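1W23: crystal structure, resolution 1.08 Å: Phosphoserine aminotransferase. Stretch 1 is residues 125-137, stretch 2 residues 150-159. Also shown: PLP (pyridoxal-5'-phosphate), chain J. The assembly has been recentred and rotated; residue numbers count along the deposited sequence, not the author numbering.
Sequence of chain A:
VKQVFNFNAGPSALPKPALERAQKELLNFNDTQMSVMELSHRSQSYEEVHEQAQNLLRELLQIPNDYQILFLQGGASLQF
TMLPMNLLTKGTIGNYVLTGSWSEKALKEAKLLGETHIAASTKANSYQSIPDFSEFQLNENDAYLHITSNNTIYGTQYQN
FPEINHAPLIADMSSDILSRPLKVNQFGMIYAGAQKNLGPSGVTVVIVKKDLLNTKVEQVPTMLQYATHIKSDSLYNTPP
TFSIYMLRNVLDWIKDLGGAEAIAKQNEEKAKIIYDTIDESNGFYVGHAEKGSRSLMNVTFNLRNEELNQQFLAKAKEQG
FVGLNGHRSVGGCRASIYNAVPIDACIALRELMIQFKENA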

ATOM      1  N   ASN A 125      29.648  11.021  16.171  1.00 19.57           N
ATOM      2  CA  ASN A 125      29.467  12.459  16.246  1.00 19.60           C
ATOM      3  C   ASN A 125      28.031  12.870  15.996  1.00 16.50           C
ATOM      4  O   ASN A 125      27.763  14.016  15.631  1.00 22.06           O
ATOM      5  CB  ASN A 125      30.374  13.069  15.171  1.00 24.63           C
ATOM      6  CG  ASN A 125      30.823  14.435  15.563  1.00 33.90           C
ATOM      7  OD1 ASN A 125      30.803  15.291  14.657  1.00 32.51           O
ATOM      8  ND2 ASN A 125      31.202  14.524  16.819  1.00 51.13           N
ATOM      9  N   SER A 126      27.099  11.978  16.271  1.00 16.23           N
ATOM     10  CA  SER A 126      25.686  12.261  16.171  1.00 14.68           C
ATOM     11  C   SER A 126      25.282  12.662  14.773  1.00 13.16           C
ATOM     12  O   SER A 126      24.374  13.483  14.600  1.00 13.49           O
ATOM     13  CB  SER A 126      25.194  13.326  17.205  1.00 18.83           C
ATOM     14  OG  SER A 126      25.513  12.818  18.532  1.00 30.64           O
ATOM     15  N   TYR A 127      25.910  12.078  13.778  1.00 11.95           N
ATOM     16  CA  TYR A 127      25.407  12.201  12.402  1.00 12.20           C
ATOM     17  C   TYR A 127      25.270  13.664  11.954  1.00 11.82           C
ATOM     18  O   TYR A 127      24.248  14.075  11.406  1.00 15.68           O
ATOM     19  CB  TYR A 127      24.111  11.424  12.254  1.00 12.10           C
ATOM     20  CG  TYR A 127      24.211   9.916  12.423  1.00 11.16           C
ATOM     21  CD1 TYR A 127      23.401   9.225  13.326  1.00 11.75           C
ATOM     22  CD2 TYR A 127      25.085   9.161  11.644  1.00 11.65           C
ATOM     23  CE1 TYR A 127      23.459   7.854  13.482  1.00 11.91           C
ATOM     24  CE2 TYR A 127      25.128   7.768  11.754  1.00 11.42           C
ATOM     25  CZ  TYR A 127      24.313   7.116  12.683  1.00 11.56           C
ATOM     26  OH  TYR A 127      24.406   5.750  12.746  1.00 12.51           O
ATOM     27  N   GLN A 128      26.338  14.436  12.180  1.00 12.26           N
ATOM     28  CA  GLN A 128      26.347  15.838  11.739  1.00 12.30           C
ATOM     29  C   GLN A 128      26.816  15.991  10.317  1.00 12.21           C
ATOM     30  O   GLN A 128      26.742  17.098   9.759  1.00 12.58           O
ATOM     31  CB  GLN A 128      27.246  16.684  12.641  1.00 14.12           C
ATOM     32  CG  GLN A 128      26.743  16.780  14.058  1.00 14.47           C
ATOM     33  CD  GLN A 128      27.712  17.512  14.975  1.00 18.50           C
ATOM     34  OE1 GLN A 128      28.010  18.676  14.740  1.00 29.50           O
ATOM     35  NE2 GLN A 128      28.139  16.888  16.035  1.00 26.88           N
ATOM     36  N   SER A 129      27.346  14.960   9.671  1.00 12.62           N
ATOM     37  CA  SER A 129      27.953  15.063   8.343  1.00 12.09           C
ATOM     38  C   SER A 129      27.900  13.739   7.596  1.00 11.62           C
ATOM     39  O   SER A 129      27.682  12.668   8.136  1.00 13.51           O
ATOM     40  CB  SER A 129      29.412  15.504   8.466  1.00 14.75           C
ATOM     41  OG  SER A 129      30.237  14.523   9.041  1.00 16.33           O
ATOM     42  N   ILE A 130      28.177  13.866   6.295  1.00 11.65           N
ATOM     43  CA  ILE A 130      28.428  12.689   5.454  1.00 11.57           C
ATOM     44  C   ILE A 130      29.894  12.368   5.495  1.00 12.58           C
ATOM     45  O   ILE A 130      30.720  13.299   5.325  1.00 13.76           O
ATOM     46  CB  ILE A 130      27.979  12.997   4.021  1.00 11.37           C
ATOM     47  CG1 ILE A 130      26.530  13.548   3.931  1.00 11.24           C
ATOM     48  CG2 ILE A 130      28.186  11.804   3.087  1.00 12.76           C
ATOM     49  CD1 ILE A 130      25.479  12.664   4.570  1.00 11.51           C
ATOM     50  N   PRO A 131      30.330  11.127   5.720  1.00 12.41           N
ATOM     51  CA  PRO A 131      31.788  10.817   5.712  1.00 13.74           C
ATOM     52  C   PRO A 131      32.357  11.013   4.341  1.00 15.33           C
ATOM     53  O   PRO A 131      31.737  10.858   3.287  1.00 16.56           O
ATOM     54  CB  PRO A 131      31.826   9.347   6.126  1.00 16.44           C
ATOM     55  CG  PRO A 131      30.490   8.826   5.817  1.00 15.56           C
ATOM     56  CD  PRO A 131      29.507   9.940   5.979  1.00 13.05           C
ATOM     57  N   ASP A 132      33.658  11.378   4.310  1.00 17.42           N
ATOM     58  CA  ASP A 132      34.447  11.461   3.128  1.00 17.67           C
ATOM     59  C   ASP A 132      34.508  10.073   2.490  1.00 16.99           C
ATOM     60  O   ASP A 132      34.728   9.081   3.169  1.00 18.05           O
ATOM     61  CB  ASP A 132      35.852  11.895   3.548  1.00 23.23           C
ATOM     62  CG  ASP A 132      36.051  13.291   4.057  1.00 32.78           C
ATOM     63  OD1 ASP A 132      37.159  13.559   4.601  1.00 51.28           O
ATOM     64  OD2 ASP A 132      35.155  14.132   3.869  1.00 41.65           O
ATOM     65  N   PHE A 133      34.372  10.008   1.165  1.00 17.30           N
ATOM     66  CA  PHE A 133      34.348   8.743   0.488  1.00 17.30           C
ATOM     67  C   PHE A 133      35.667   8.001   0.643  1.00 19.94           C
ATOM     68  O   PHE A 133      35.668   6.756   0.530  1.00 18.36           O
ATOM     69  CB  PHE A 133      34.056   8.954  -0.987  1.00 19.99           C
ATOM     70  CG  PHE A 133      32.689   9.595  -1.250  1.00 19.00           C
ATOM     71  CD1 PHE A 133      32.412  10.138  -2.501  1.00 21.03           C
ATOM     72  CD2 PHE A 133      31.677   9.685  -0.311  1.00 18.84           C
ATOM     73  CE1 PHE A 133      31.210  10.761  -2.828  1.00 23.38           C
ATOM     74  CE2 PHE A 133      30.477  10.324  -0.605  1.00 20.88           C
ATOM     75  CZ  PHE A 133      30.223  10.851  -1.848  1.00 22.60           C
ATOM     76  N   SER A 134      36.770   8.710   0.868  1.00 20.81           N
ATOM     77  CA  SER A 134      38.059   8.090   1.144  1.00 24.13           C
ATOM     78  C   SER A 134      38.008   7.222   2.412  1.00 23.33           C
ATOM     79  O   SER A 134      38.916   6.385   2.589  1.00 29.56           O
ATOM     80  CB  SER A 134      39.166   9.169   1.249  1.00 25.31           C
ATOM     81  OG  SER A 134      38.930  10.067   2.304  1.00 30.56           O
ATOM     82  N   GLU A 135      37.071   7.453   3.300  1.00 20.58           N
ATOM     83  CA  GLU A 135      36.991   6.670   4.498  1.00 20.67           C
ATOM     84  C   GLU A 135      36.332   5.285   4.279  1.00 17.85           C
ATOM     85  O   GLU A 135      36.312   4.474   5.211  1.00 19.08           O
ATOM     86  CB  GLU A 135      36.223   7.414   5.578  1.00 24.81           C
ATOM     87  CG  GLU A 135      36.664   8.833   5.862  1.00 30.88           C
ATOM     88  CD  GLU A 135      35.722   9.613   6.750  1.00 45.60           C
ATOM     89  OE1 GLU A 135      35.229   8.937   7.717  1.00 44.63           O
ATOM     90  OE2 GLU A 135      35.365  10.852   6.671  1.00 39.42           O
ATOM     91  N   PHE A 136      35.754   5.071   3.100  1.00 16.58           N
ATOM     92  CA  PHE A 136      34.904   3.889   2.955  1.00 16.15           C
ATOM     93  C   PHE A 136      35.755   2.633   2.909  1.00 16.80           C
ATOM     94  O   PHE A 136      36.723   2.482   2.151  1.00 20.09           O
ATOM     95  CB  PHE A 136      34.096   3.927   1.669  1.00 16.53           C
ATOM     96  CG  PHE A 136      32.950   4.928   1.627  1.00 15.81           C
ATOM     97  CD1 PHE A 136      32.752   5.931   2.552  1.00 19.02           C
ATOM     98  CD2 PHE A 136      32.067   4.835   0.554  1.00 19.87           C
ATOM     99  CE1 PHE A 136      31.655   6.801   2.397  1.00 18.22           C
ATOM    100  CE2 PHE A 136      30.995   5.662   0.451  1.00 20.90           C
ATOM    101  CZ  PHE A 136      30.794   6.644   1.353  1.00 17.76           C
ATOM    102  N   GLN A 137      35.364   1.700   3.787  1.00 14.73           N
ATOM    103  CA  GLN A 137      36.024   0.408   3.907  1.00 15.54           C
ATOM    104  C   GLN A 137      35.165  -0.609   3.127  1.00 14.11           C
ATOM    105  O   GLN A 137      34.057  -0.965   3.534  1.00 15.45           O
ATOM    106  CB  GLN A 137      36.211   0.004   5.355  1.00 18.75           C
ATOM    107  CG  GLN A 137      36.994   1.081   6.126  1.00 30.98           C
ATOM    108  CD  GLN A 137      38.287   1.514   5.430  1.00 44.34           C
ATOM    109  OE1 GLN A 137      38.655   2.673   5.193  1.00 54.32           O
ATOM    110  NE2 GLN A 137      39.090   0.505   5.052  1.00 54.90           N
TER
HETATM  111  N1  PLP J1367      14.007   5.872   4.774  1.00  8.51           N
HETATM  112  C2  PLP J1367      13.976   7.253   4.864  1.00  8.34           C
HETATM  113  C2A PLP J1367      15.196   7.978   4.432  1.00 10.14           C
HETATM  114  C3  PLP J1367      12.834   7.886   5.330  1.00  9.86           C
HETATM  115  O3  PLP J1367      12.796   9.198   5.392  1.00 11.51           O
HETATM  116  C4  PLP J1367      11.694   7.102   5.738  1.00 10.95           C
HETATM  117  C4A PLP J1367      10.455   7.802   6.168  1.00 21.32           C
HETATM  118  C5  PLP J1367      11.767   5.704   5.616  1.00  9.55           C
HETATM  119  C6  PLP J1367      12.938   5.123   5.158  1.00  8.90           C
HETATM  120  C5A PLP J1367      10.649   4.796   6.039  1.00 11.59           C
HETATM  121  O4P PLP J1367       9.622   4.789   4.980  1.00  9.59           O
HETATM  122  P   PLP J1367       8.248   3.940   5.217  1.00  8.60           P
HETATM  123  O1P PLP J1367       7.570   4.548   6.406  1.00  8.88           O
HETATM  124  O2P PLP J1367       8.658   2.496   5.463  1.00  9.14           O
HETATM  125  O3P PLP J1367       7.552   4.129   3.879  1.00 10.00           O
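Stretch 2 (150-159) NNTIYGTQYQ

Stretch 2 runs alongside stretch 1 in the same direction: Y154 lies by Y127, T156 by S129 and Y158 by I130, with paired CA atoms 6.2 to 6.6 Å apart. No hydrogen bond joins the two stretches directly. The contact is made by side chains packing on each other and on backbone carbonyls, and it buries 458 Å² in all.

Stretch 2 turns back on itself. Residues 152-154 have helical phi/psi, and G155 follows with positive phi, which favours glycine. N151 N bonds to T156 O at 2.9 Å, and G155 N to N151 O at 2.8 Å. Stretch 1 is mostly loop, with a 3-10 segment at 133-135.

Y154 is m, with chi2 at 96°, and its CB points toward stretch 1. This presents a ring face to Y127. Y127, also m, turns its ring edge to that face; the centroids are 5.2 Å apart and the planes meet at 60°. Y127 CB also lies over the face, 3.9 Å from the centroid of the Y154 ring.

T156 is p. Its CG2 packs 3.6 Å from Y127 O, while its OG1 accepts a hydrogen bond from N151 ND2 at 2.9 Å. N151 is m, which brings its amide to T156. Water 1 bridges the stretches, 2.7 Å from T156 OG1 and donating to S129 O at 3.2 Å.

I130 is m, m and points toward stretch 2. Its CD1 reaches N151 ND2 at 3.5 Å, and its CG2 sits over the Y158 ring, 3.8 Å from the centroid. Y158 leaves its backbone sideways, but with chi1 m and chi2 71° its ring comes nearer. Y158 CE2 also meets F133 CE2 at 3.9 Å.

Q157 points away, as an extended t, t chain bonded elsewhere in the structure. T152 faces the cofactor: its OG1 hydrogen-bonds PLP O3 at 2.6 Å.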

ATOM      1  N   ASN A 150      19.572  11.119   1.800  1.00  8.34           N
ATOM      2  CA  ASN A 150      19.096  12.212   2.624  1.00  8.22           C
ATOM      3  C   ASN A 150      18.645  11.586   3.954  1.00  8.31           C
ATOM      4  O   ASN A 150      17.769  10.706   3.994  1.00  8.60           O
ATOM      5  CB  ASN A 150      17.980  13.000   1.906  1.00  8.32           C
ATOM      6  CG  ASN A 150      17.620  14.269   2.687  1.00  8.54           C
ATOM      7  OD1 ASN A 150      18.355  15.277   2.547  1.00  9.09           O
ATOM      8  ND2 ASN A 150      16.569  14.187   3.488  1.00  8.97           N
ATOM      9  N   ASN A 151      19.301  12.023   5.009  1.00  8.63           N
ATOM     10  CA  ASN A 151      19.099  11.468   6.343  1.00  8.61           C
ATOM     11  C   ASN A 151      18.040  12.307   7.043  1.00  8.49           C
ATOM     12  O   ASN A 151      18.303  13.347   7.664  1.00  9.06           O
ATOM     13  CB  ASN A 151      20.417  11.465   7.110  1.00  9.19           C
ATOM     14  CG  ASN A 151      21.438  10.692   6.283  1.00  8.90           C
ATOM     15  OD1 ASN A 151      21.384   9.463   6.245  1.00  9.43           O
ATOM     16  ND2 ASN A 151      22.342  11.394   5.637  1.00  9.86           N
ATOM     17  N   THR A 152      16.786  11.859   6.869  1.00  8.77           N
ATOM     18  CA  THR A 152      15.593  12.678   7.136  1.00  8.55           C
ATOM     19  C   THR A 152      15.550  13.202   8.562  1.00  8.74           C
ATOM     20  O   THR A 152      15.018  14.301   8.807  1.00  9.37           O
ATOM     21  CB  THR A 152      14.330  11.795   6.864  1.00  8.99           C
ATOM     22  OG1 THR A 152      14.634  10.952   5.739  1.00  8.92           O
ATOM     23  CG2 THR A 152      13.097  12.642   6.576  1.00  9.41           C
ATOM     24  N   ILE A 153      16.000  12.381   9.524  1.00  9.20           N
ATOM     25  CA  ILE A 153      15.937  12.759  10.940  1.00  9.30           C
ATOM     26  C   ILE A 153      16.986  13.749  11.351  1.00  9.30           C
ATOM     27  O   ILE A 153      16.772  14.616  12.223  1.00 10.41           O
ATOM     28  CB  ILE A 153      15.951  11.482  11.820  1.00 10.06           C
ATOM     29  CG1 ILE A 153      14.599  10.763  11.662  1.00 10.80           C
ATOM     30  CG2 ILE A 153      16.284  11.788  13.273  1.00 11.71           C
ATOM     31  CD1 ILE A 153      14.540   9.324  12.120  1.00 13.29           C
ATOM     32  N   TYR A 154      18.170  13.635  10.743  1.00  9.37           N
ATOM     33  CA  TYR A 154      19.358  14.440  11.100  1.00 10.02           C
ATOM     34  C   TYR A 154      19.558  15.647  10.211  1.00 10.11           C
ATOM     35  O   TYR A 154      20.327  16.553  10.579  1.00 11.53           O
ATOM     36  CB  TYR A 154      20.612  13.533  11.117  1.00 10.79           C
ATOM     37  CG  TYR A 154      20.553  12.645  12.357  1.00 10.92           C
ATOM     38  CD1 TYR A 154      20.053  11.374  12.303  1.00 10.85           C
ATOM     39  CD2 TYR A 154      20.953  13.136  13.568  1.00 12.76           C
ATOM     40  CE1 TYR A 154      19.971  10.587  13.458  1.00 12.78           C
ATOM     41  CE2 TYR A 154      20.887  12.352  14.718  1.00 13.41           C
ATOM     42  CZ  TYR A 154      20.400  11.075  14.639  1.00 12.26           C
ATOM     43  OH  TYR A 154      20.312  10.286  15.792  1.00 15.23           O
ATOM     44  N   GLY A 155      18.908  15.745   9.064  1.00  9.47           N
ATOM     45  CA  GLY A 155      19.024  16.939   8.214  1.00  9.97           C
ATOM     46  C   GLY A 155      20.331  17.043   7.464  1.00  8.93           C
ATOM     47  O   GLY A 155      20.797  18.167   7.195  1.00  9.47           O
ATOM     48  N   THR A 156      20.920  15.928   7.074  1.00  9.26           N
ATOM     49  CA  THR A 156      22.134  15.888   6.272  1.00  9.57           C
ATOM     50  C   THR A 156      21.863  15.175   4.946  1.00  8.95           C
ATOM     51  O   THR A 156      20.914  14.383   4.843  1.00  9.67           O
ATOM     52  CB  THR A 156      23.279  15.165   7.018  1.00  9.67           C
ATOM     53  OG1 THR A 156      22.842  13.820   7.201  1.00 10.06           O
ATOM     54  CG2 THR A 156      23.626  15.813   8.337  1.00 11.15           C
ATOM     55  N   GLN A 157      22.706  15.449   3.946  1.00  9.01           N
ATOM     56  CA  GLN A 157      22.456  14.940   2.603  1.00  8.94           C
ATOM     57  C   GLN A 157      23.754  14.821   1.830  1.00  9.12           C
ATOM     58  O   GLN A 157      24.623  15.708   1.902  1.00 10.00           O
ATOM     59  CB  GLN A 157      21.514  15.941   1.887  1.00  9.81           C
ATOM     60  CG  GLN A 157      21.061  15.587   0.511  1.00  9.39           C
ATOM     61  CD  GLN A 157      20.150  16.629  -0.090  1.00  9.37           C
ATOM     62  OE1 GLN A 157      20.198  17.822   0.282  1.00  9.48           O
ATOM     63  NE2 GLN A 157      19.276  16.208  -1.041  1.00  9.38           N
ATOM     64  N   TYR A 158      23.869  13.751   1.061  1.00  9.01           N
ATOM     65  CA  TYR A 158      24.953  13.587   0.097  1.00  9.64           C
ATOM     66  C   TYR A 158      24.919  14.709  -0.931  1.00  9.86           C
ATOM     67  O   TYR A 158      23.876  14.981  -1.536  1.00 10.44           O
ATOM     68  CB  TYR A 158      24.853  12.245  -0.606  1.00  9.94           C
ATOM     69  CG  TYR A 158      25.333  11.042   0.193  1.00  9.69           C
ATOM     70  CD1 TYR A 158      24.619  10.556   1.283  1.00  9.33           C
ATOM     71  CD2 TYR A 158      26.491  10.359  -0.170  1.00 10.75           C
ATOM     72  CE1 TYR A 158      25.054   9.444   1.998  1.00  9.79           C
ATOM     73  CE2 TYR A 158      26.919   9.265   0.533  1.00 11.18           C
ATOM     74  CZ  TYR A 158      26.217   8.798   1.618  1.00  9.89           C
ATOM     75  OH  TYR A 158      26.685   7.694   2.308  1.00 10.87           O
ATOM     76  N   GLN A 159      26.089  15.316  -1.190  1.00 11.33           N
ATOM     77  CA  GLN A 159      26.215  16.337  -2.234  1.00 12.48           C
ATOM     78  C   GLN A 159      26.438  15.708  -3.581  1.00 14.29           C
ATOM     79  O   GLN A 159      26.136  16.379  -4.588  1.00 19.78           O
ATOM     80  CB  GLN A 159      27.409  17.272  -1.930  1.00 13.95           C
ATOM     81  CG  GLN A 159      27.223  17.933  -0.578  1.00 13.93           C
ATOM     82  CD  GLN A 159      25.884  18.643  -0.497  1.00 13.96           C
ATOM     83  OE1 GLN A 159      25.698  19.609  -1.282  1.00 14.84           O
ATOM     84  NE2 GLN A 159      24.969  18.176   0.353  1.00 13.47           N
TER
HETATM   85  O   HOH W   1      24.594  12.521   8.747  1.00 12.49           O